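Local coordinates for odorant-binding protein (Phormia regina, PDB 5DIC), which binds long-chain fatty acids such as palmitate in a helical cavity and probably carries them through the aqueous secretion of the blowfly's mouthparts, at residues V68-E71 with K72-H76; F77-E80 with K81-A85. One frame throughout, in Å; residues are numbered along the deposited sequence.

Contact 1: residues V68-E71 with K72-H76. With PLM (palmitic acid), chain B.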
ATOM      1  N   VAL A  68      -9.266   8.720  -2.967  1.00 13.18           N
ATOM      2  CA  VAL A  68      -9.051   7.410  -3.546  1.00 12.40           C
ATOM      3  C   VAL A  68      -9.039   6.332  -2.472  1.00 12.56           C
ATOM      4  O   VAL A  68      -9.658   5.284  -2.634  1.00 12.80           O
ATOM      5  CB  VAL A  68      -7.797   7.374  -4.428  1.00 13.42           C
ATOM      6  CG1 VAL A  68      -7.579   5.982  -4.969  1.00 13.44           C
ATOM      7  CG2 VAL A  68      -7.909   8.373  -5.565  1.00 15.88           C
ATOM      8  N   VAL A  69      -8.380   6.618  -1.357  1.00 11.62           N
ATOM      9  CA  VAL A  69      -8.406   5.688  -0.232  1.00 11.45           C
ATOM     10  C   VAL A  69      -9.849   5.440   0.204  1.00 10.89           C
ATOM     11  O   VAL A  69     -10.229   4.304   0.437  1.00 12.27           O
ATOM     12  CB  VAL A  69      -7.526   6.216   0.917  1.00 11.44           C
ATOM     13  CG1 VAL A  69      -7.737   5.372   2.164  1.00 12.11           C
ATOM     14  CG2 VAL A  69      -6.067   6.226   0.497  1.00 11.98           C
ATOM     15  N   LEU A  70     -10.618   6.516   0.377  1.00 11.54           N
ATOM     16  CA  LEU A  70     -12.015   6.342   0.741  1.00 12.58           C
ATOM     17  C   LEU A  70     -12.804   5.547  -0.288  1.00 13.81           C
ATOM     18  O   LEU A  70     -13.588   4.661   0.064  1.00 14.52           O
ATOM     19  CB  LEU A  70     -12.673   7.708   0.974  1.00 13.98           C
ATOM     20  CG  LEU A  70     -12.232   8.385   2.272  1.00 16.14           C
ATOM     21  CD1 LEU A  70     -12.492   9.880   2.191  1.00 17.53           C
ATOM     22  CD2 LEU A  70     -12.936   7.805   3.491  1.00 16.90           C
ATOM     23  N   GLU A  71     -12.621   5.851  -1.555  1.00 13.40           N
ATOM     24  CA  GLU A  71     -13.354   5.115  -2.594  1.00 15.37           C
ATOM     25  C   GLU A  71     -13.079   3.617  -2.515  1.00 14.69           C
ATOM     26  O   GLU A  71     -13.990   2.797  -2.667  1.00 15.79           O
ATOM     27  CB  GLU A  71     -13.004   5.607  -3.989  1.00 17.77           C
ATOM     28  CG  GLU A  71     -13.778   4.933  -5.132  1.00 29.27           C
ATOM     29  CD  GLU A  71     -15.240   5.322  -5.187  1.00 38.45           C
ATOM     30  OE1 GLU A  71     -15.612   6.392  -4.659  1.00 47.48           O
ATOM     31  OE2 GLU A  71     -16.016   4.555  -5.791  1.00 60.52           O
ATOM     32  N   LYS A  72     -11.820   3.277  -2.289  1.00 13.35           N
ATOM     33  CA  LYS A  72     -11.412   1.886  -2.300  1.00 13.76           C
ATOM     34  C   LYS A  72     -11.714   1.138  -1.023  1.00 13.43           C
ATOM     35  O   LYS A  72     -11.971  -0.071  -1.061  1.00 15.46           O
ATOM     36  CB  LYS A  72      -9.966   1.741  -2.711  1.00 14.36           C
ATOM     37  CG  LYS A  72      -9.726   2.181  -4.156  1.00 16.43           C
ATOM     38  CD  LYS A  72      -8.274   1.975  -4.566  1.00 19.19           C
ATOM     39  CE  LYS A  72      -8.010   2.506  -5.945  1.00 24.48           C
ATOM     40  NZ  LYS A  72      -8.530   1.620  -6.994  1.00 27.99           N
ATOM     41  N   LEU A  73     -11.653   1.803   0.134  1.00 12.11           N
ATOM     42  CA  LEU A  73     -11.770   1.124   1.403  1.00 12.00           C
ATOM     43  C   LEU A  73     -13.089   1.337   2.125  1.00 11.38           C
ATOM     44  O   LEU A  73     -13.481   0.484   2.933  1.00 12.20           O
ATOM     45  CB  LEU A  73     -10.655   1.525   2.361  1.00 11.56           C
ATOM     46  CG  LEU A  73      -9.226   1.231   1.952  1.00 13.52           C
ATOM     47  CD1 LEU A  73      -8.307   1.644   3.082  1.00 14.92           C
ATOM     48  CD2 LEU A  73      -9.043  -0.238   1.630  1.00 14.80           C
ATOM     49  N   SER A  74     -13.790   2.439   1.874  1.00 11.89           N
ATOM     50  CA  SER A  74     -15.010   2.715   2.660  1.00 12.49           C
ATOM     51  C   SER A  74     -16.093   1.643   2.516  1.00 11.17           C
ATOM     52  O   SER A  74     -16.706   1.286   3.503  1.00 11.97           O
ATOM     53  CB  SER A  74     -15.603   4.103   2.379  1.00 14.60           C
ATOM     54  OG  SER A  74     -14.744   5.110   2.854  1.00 17.10           O
ATOM     55  N   PRO A  75     -16.342   1.132   1.296  1.00 11.71           N
ATOM     56  CA  PRO A  75     -17.460   0.185   1.191  1.00 12.28           C
ATOM     57  C   PRO A  75     -17.321  -1.015   2.111  1.00 12.12           C
ATOM     58  O   PRO A  75     -18.311  -1.440   2.718  1.00 12.61           O
ATOM     59  CB  PRO A  75     -17.485  -0.160  -0.305  1.00 13.19           C
ATOM     60  CG  PRO A  75     -16.952   1.107  -0.964  1.00 13.53           C
ATOM     61  CD  PRO A  75     -15.835   1.529  -0.028  1.00 13.04           C
ATOM     62  N   HIS A  76     -16.112  -1.556   2.224  1.00 11.12           N
ATOM     63  CA  HIS A  76     -15.921  -2.724   3.071  1.00 11.67           C
ATOM     64  C   HIS A  76     -15.660  -2.373   4.543  1.00 11.58           C
ATOM     65  O   HIS A  76     -16.084  -3.122   5.433  1.00 12.53           O
ATOM     66  CB  HIS A  76     -14.777  -3.621   2.566  1.00 13.15           C
ATOM     67  CG  HIS A  76     -14.552  -4.816   3.443  1.00 14.00           C
ATOM     68  ND1 HIS A  76     -15.471  -5.835   3.549  1.00 15.74           N
ATOM     69  CD2 HIS A  76     -13.586  -5.092   4.354  1.00 15.54           C
ATOM     70  CE1 HIS A  76     -15.072  -6.694   4.466  1.00 17.32           C
ATOM     71  NE2 HIS A  76     -13.924  -6.271   4.960  1.00 17.74           N
TER
HETATM   72  C1  PLM B 201      -6.377  -1.362  -7.732  1.00 22.05           C
HETATM   73  O1  PLM B 201      -7.020  -0.527  -7.042  1.00 27.33           O
HETATM   74  O2  PLM B 201      -5.741  -1.028  -8.747  1.00 22.93           O
HETATM   75  C2  PLM B 201      -6.280  -2.817  -7.346  1.00 23.19           C
HETATM   76  C3  PLM B 201      -6.864  -3.111  -5.972  1.00 26.37           C
HETATM   77  C4  PLM B 201      -5.974  -2.586  -4.864  1.00 29.05           C
HETATM   78  C5  PLM B 201      -6.406  -3.218  -3.553  1.00 39.22           C
HETATM   79  C6  PLM B 201      -5.787  -2.505  -2.374  1.00 37.17           C
HETATM   80  C7  PLM B 201      -6.497  -1.194  -2.120  1.00 29.01           C
HETATM   81  C8  PLM B 201      -5.962  -0.682  -0.808  1.00 27.89           C
HETATM   82  C9  PLM B 201      -6.134   0.818  -0.808  1.00 25.13           C
HETATM   83  CA  PLM B 201      -5.956   1.473   0.553  1.00 34.89           C
HETATM   84  CB  PLM B 201      -4.730   2.350   0.703  1.00 28.87           C
HETATM   85  CC  PLM B 201      -4.339   2.542   2.164  1.00 25.58           C
HETATM   86  CD  PLM B 201      -2.842   2.316   2.372  1.00 21.84           C
HETATM   87  CE  PLM B 201      -1.956   3.361   1.669  1.00 20.15           C
HETATM   88  CF  PLM B 201      -0.472   3.163   2.026  1.00 19.44           C
HETATM   89  CG  PLM B 201       0.479   4.195   1.439  1.00 20.86           C
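Helix 66-77 of this mainly helical PBP/GOBP fold lends one flank to the fatty-acid pocket, where Val69, Lys72 and Leu73 meet a bound palmitate and Val68 packs beside the lysine stem. Lys72 grips the acid's head: its NZ donates a hydrogen bond to palmitate O1 over 2.6 Å, an interaction probably reinforced by opposite charges. The aliphatic part of the lysine runs straight from CB to CE, then bends at the last torsion (chi4 -76°) to bring the amine to the carboxylate. Val68 lies alongside and points the same way, with CG1 3.6 Å from Lys72 CE, so a short branched residue flanks the apolar stem without covering the charged end. A methionine in place of Lys72 would probably leave palmitate O1 without this donor and the carboxylate without this lysine's positive charge.

Farther along the ligand, Leu73 spreads its fork against the alkyl chain: CD1 is 3.5 Å from palmitate CA, a chain carbon, and CD2 touches the same carbon. Val69 comes at Leu73 from the preceding turn, its CG1 3.9 Å from Leu73 CD1, while its other methyl, CG2, borders palmitate CB. Branched aliphatic residues suit this oily stretch, and a second palmitate also touches Leu73. Main-chain bonds from Lys72 N to Val68 O and from Leu73 N to Val69 O hold the two turns together. Pro75 has no N-H to offer, and the helix kinks there; its ring carbon CD packs 3.5 Å from Glu71 O.

Contact 2: residues F77-E80 with K81-A85. With PLM (palmitic acid), chain C.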
ATOM      1  N   PHE A  77     -14.872  -1.325   4.794  1.00 11.45           N
ATOM      2  CA  PHE A  77     -14.393  -1.051   6.157  1.00 11.95           C
ATOM      3  C   PHE A  77     -15.234  -0.017   6.912  1.00 12.19           C
ATOM      4  O   PHE A  77     -15.115   0.086   8.128  1.00 13.38           O
ATOM      5  CB  PHE A  77     -12.922  -0.635   6.135  1.00 12.73           C
ATOM      6  CG  PHE A  77     -11.993  -1.756   5.786  1.00 13.00           C
ATOM      7  CD1 PHE A  77     -11.664  -2.687   6.753  1.00 15.48           C
ATOM      8  CD2 PHE A  77     -11.430  -1.877   4.543  1.00 14.36           C
ATOM      9  CE1 PHE A  77     -10.780  -3.709   6.483  1.00 15.93           C
ATOM     10  CE2 PHE A  77     -10.563  -2.897   4.253  1.00 15.45           C
ATOM     11  CZ  PHE A  77     -10.249  -3.816   5.223  1.00 15.65           C
ATOM     12  N   GLY A  78     -16.043   0.764   6.204  1.00 11.90           N
ATOM     13  CA  GLY A  78     -16.839   1.812   6.833  1.00 12.70           C
ATOM     14  C   GLY A  78     -16.218   3.172   6.637  1.00 11.92           C
ATOM     15  O   GLY A  78     -15.030   3.359   6.893  1.00 13.15           O
ATOM     16  N   GLU A  79     -17.022   4.140   6.231  1.00 12.41           N
ATOM     17  CA  GLU A  79     -16.515   5.461   5.909  1.00 13.27           C
ATOM     18  C   GLU A  79     -15.844   6.133   7.113  1.00 12.97           C
ATOM     19  O   GLU A  79     -14.729   6.660   7.012  1.00 13.42           O
ATOM     20  CB  GLU A  79     -17.673   6.308   5.376  1.00 14.02           C
ATOM     21  CG  GLU A  79     -17.262   7.726   5.008  1.00 16.13           C
ATOM     22  CD  GLU A  79     -18.398   8.551   4.465  1.00 18.55           C
ATOM     23  OE1 GLU A  79     -19.576   8.118   4.491  1.00 18.80           O
ATOM     24  OE2 GLU A  79     -18.098   9.663   4.011  1.00 24.19           O
ATOM     25  N   GLU A  80     -16.548   6.188   8.241  1.00 13.68           N
ATOM     26  CA  GLU A  80     -15.979   6.815   9.405  1.00 15.02           C
ATOM     27  C   GLU A  80     -14.707   6.115   9.856  1.00 14.49           C
ATOM     28  O   GLU A  80     -13.722   6.779  10.266  1.00 14.97           O
ATOM     29  CB  GLU A  80     -16.990   6.930  10.553  1.00 17.46           C
ATOM     30  CG  GLU A  80     -16.404   7.616  11.789  1.00 22.65           C
ATOM     31  CD  GLU A  80     -15.665   6.675  12.748  1.00 36.18           C
ATOM     32  OE1 GLU A  80     -16.100   5.514  12.933  1.00 49.43           O
ATOM     33  OE2 GLU A  80     -14.637   7.109  13.325  1.00 50.10           O
ATOM     34  N   LYS A  81     -14.679   4.789   9.780  1.00 13.73           N
ATOM     35  CA  LYS A  81     -13.481   4.046  10.169  1.00 13.88           C
ATOM     36  C   LYS A  81     -12.277   4.351   9.264  1.00 13.19           C
ATOM     37  O   LYS A  81     -11.143   4.511   9.735  1.00 14.24           O
ATOM     38  CB  LYS A  81     -13.774   2.545  10.228  1.00 16.22           C
ATOM     39  CG  LYS A  81     -14.750   2.226  11.366  1.00 19.83           C
ATOM     40  CD  LYS A  81     -15.460   0.888  11.276  1.00 25.65           C
ATOM     41  CE  LYS A  81     -16.436   0.703  12.446  1.00 27.58           C
ATOM     42  NZ  LYS A  81     -17.464  -0.357  12.244  1.00 29.98           N
ATOM     43  N   VAL A  82     -12.531   4.488   7.973  1.00 12.31           N
ATOM     44  CA  VAL A  82     -11.469   4.813   7.048  1.00 11.57           C
ATOM     45  C   VAL A  82     -11.024   6.266   7.260  1.00 11.91           C
ATOM     46  O   VAL A  82      -9.826   6.559   7.259  1.00 12.60           O
ATOM     47  CB  VAL A  82     -11.881   4.555   5.592  1.00 11.35           C
ATOM     48  CG1 VAL A  82     -10.775   4.998   4.643  1.00 11.98           C
ATOM     49  CG2 VAL A  82     -12.132   3.068   5.399  1.00 12.11           C
ATOM     50  N   LYS A  83     -11.969   7.183   7.514  1.00 12.43           N
ATOM     51  CA  LYS A  83     -11.600   8.589   7.810  1.00 13.42           C
ATOM     52  C   LYS A  83     -10.751   8.670   9.069  1.00 13.63           C
ATOM     53  O   LYS A  83      -9.793   9.436   9.133  1.00 15.20           O
ATOM     54  CB  LYS A  83     -12.857   9.453   7.960  1.00 14.55           C
ATOM     55  CG  LYS A  83     -13.521   9.741   6.627  1.00 16.26           C
ATOM     56  CD  LYS A  83     -14.756  10.609   6.741  1.00 16.63           C
ATOM     57  CE  LYS A  83     -15.261  10.988   5.365  1.00 19.84           C
ATOM     58  NZ  LYS A  83     -16.497  11.820   5.393  1.00 21.47           N
ATOM     59  N   ALA A  84     -11.062   7.838  10.059  1.00 14.05           N
ATOM     60  CA  ALA A  84     -10.294   7.840  11.281  1.00 15.72           C
ATOM     61  C   ALA A  84      -8.878   7.321  11.018  1.00 15.19           C
ATOM     62  O   ALA A  84      -7.895   7.863  11.538  1.00 16.90           O
ATOM     63  CB  ALA A  84     -10.981   7.003  12.349  1.00 17.38           C
ATOM     64  N   ALA A  85      -8.745   6.283  10.196  1.00 14.61           N
ATOM     65  CA  ALA A  85      -7.415   5.759   9.844  1.00 14.95           C
ATOM     66  C   ALA A  85      -6.612   6.785   9.048  1.00 13.21           C
ATOM     67  O   ALA A  85      -5.409   6.958   9.270  1.00 15.23           O
ATOM     68  CB  ALA A  85      -7.562   4.500   9.025  1.00 15.48           C
TER
HETATM   69  C1  PLM C 202      -3.904  -9.652  -3.887  1.00 40.43           C
HETATM   70  O1  PLM C 202      -4.941  -9.642  -4.596  1.00 55.46           O
HETATM   71  O2  PLM C 202      -2.896 -10.346  -4.170  1.00 48.85           O
HETATM   72  C2  PLM C 202      -3.861  -8.815  -2.628  1.00 35.86           C
HETATM   73  C3  PLM C 202      -3.529  -7.353  -2.947  1.00 31.27           C
HETATM   74  C4  PLM C 202      -3.283  -6.546  -1.670  1.00 33.02           C
HETATM   75  C5  PLM C 202      -3.368  -5.041  -1.904  1.00 35.63           C
HETATM   76  C6  PLM C 202      -2.973  -4.218  -0.672  1.00 35.72           C
HETATM   77  C7  PLM C 202      -4.039  -4.250   0.422  1.00 36.93           C
HETATM   78  C8  PLM C 202      -3.823  -3.169   1.481  1.00 37.91           C
HETATM   79  C9  PLM C 202      -5.126  -2.886   2.220  1.00 37.66           C
HETATM   80  CA  PLM C 202      -4.944  -2.004   3.449  1.00 35.04           C
HETATM   81  CB  PLM C 202      -6.185  -2.099   4.330  1.00 32.84           C
HETATM   82  CC  PLM C 202      -6.261  -0.999   5.386  1.00 32.56           C
HETATM   83  CD  PLM C 202      -7.663  -0.965   5.983  1.00 26.64           C
HETATM   84  CE  PLM C 202      -7.939   0.152   6.983  1.00 30.07           C
HETATM   85  CF  PLM C 202      -9.423   0.172   7.356  1.00 31.16           C
HETATM   86  CG  PLM C 202      -9.817   1.204   8.399  1.00 27.48           C
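The phenyl ring of Phe77 carries over one face the tail of a second palmitate, not the one held by Lys72, with palmitate CF 3.5 Å above the ring plane and displaced toward the rim, a CH-pi type of contact at the helix-to-helix corner of this PBP/GOBP fold. The alkyl chain continues across the ring, palmitate CD coming 3.9 Å from Phe77 CZ. At the ring's root, Phe77 CB meets Val82 CG2, while His1, Leu2, Leu115 and Lys112 supply further neighbours. A broad apolar ring suits this place because it presents a flat surface to a flexible hydrocarbon. Ala85 is small enough to let the palmitate end approach, its CB 4.0 Å from palmitate CG, the last carbon of the tail.

Gly78 ends one helix and N-caps the next. Its positive phi of 101° would jam a side chain against Phe77 O, so glycine suits the corner, and its own O accepts from Val82 N in the first turn of helix 79-89. Lys81 lays its aliphatic stem by the corner, with CD 3.3 Å from Phe77 O.

On the outer surface, Glu79 and Lys83 run side by side and form an i to i+4 salt bridge. CG of Glu79 lies anti to the backbone N (chi1 180°) and the chain stays extended, matching the outstretched lysine, whose CE packs against Glu79 CG. One residue further along, Ala84 CB rests near Glu80 OE2. The salt bridge itself is 3.0 Å from Lys83 NZ to Glu79 OE2, and the amine meets that oxygen from above the carboxylate plane, 39° out of it.

In the fold
Following the chain from the N terminus, contact 1 spans successive turns of helix 66-77 and is complete before contact 2 begins at residues 77-80, so the two stand in series, neither nesting nor crossing. Neither closes a long loop; contact 2 turns the corner into helix 79-89. Their centres are about 8 Å apart, and the two successive helices pack directly: Leu73 CB approaches Val82 CG2 to 3.7 Å, while Leu70 CD2 reaches both Val82 CG1 and Lys83 CG. Together they join this corner between two helices to the palmitates inside the fold, and Ala85 extends the packing to Phe108 and Ala111 of helix 97-113.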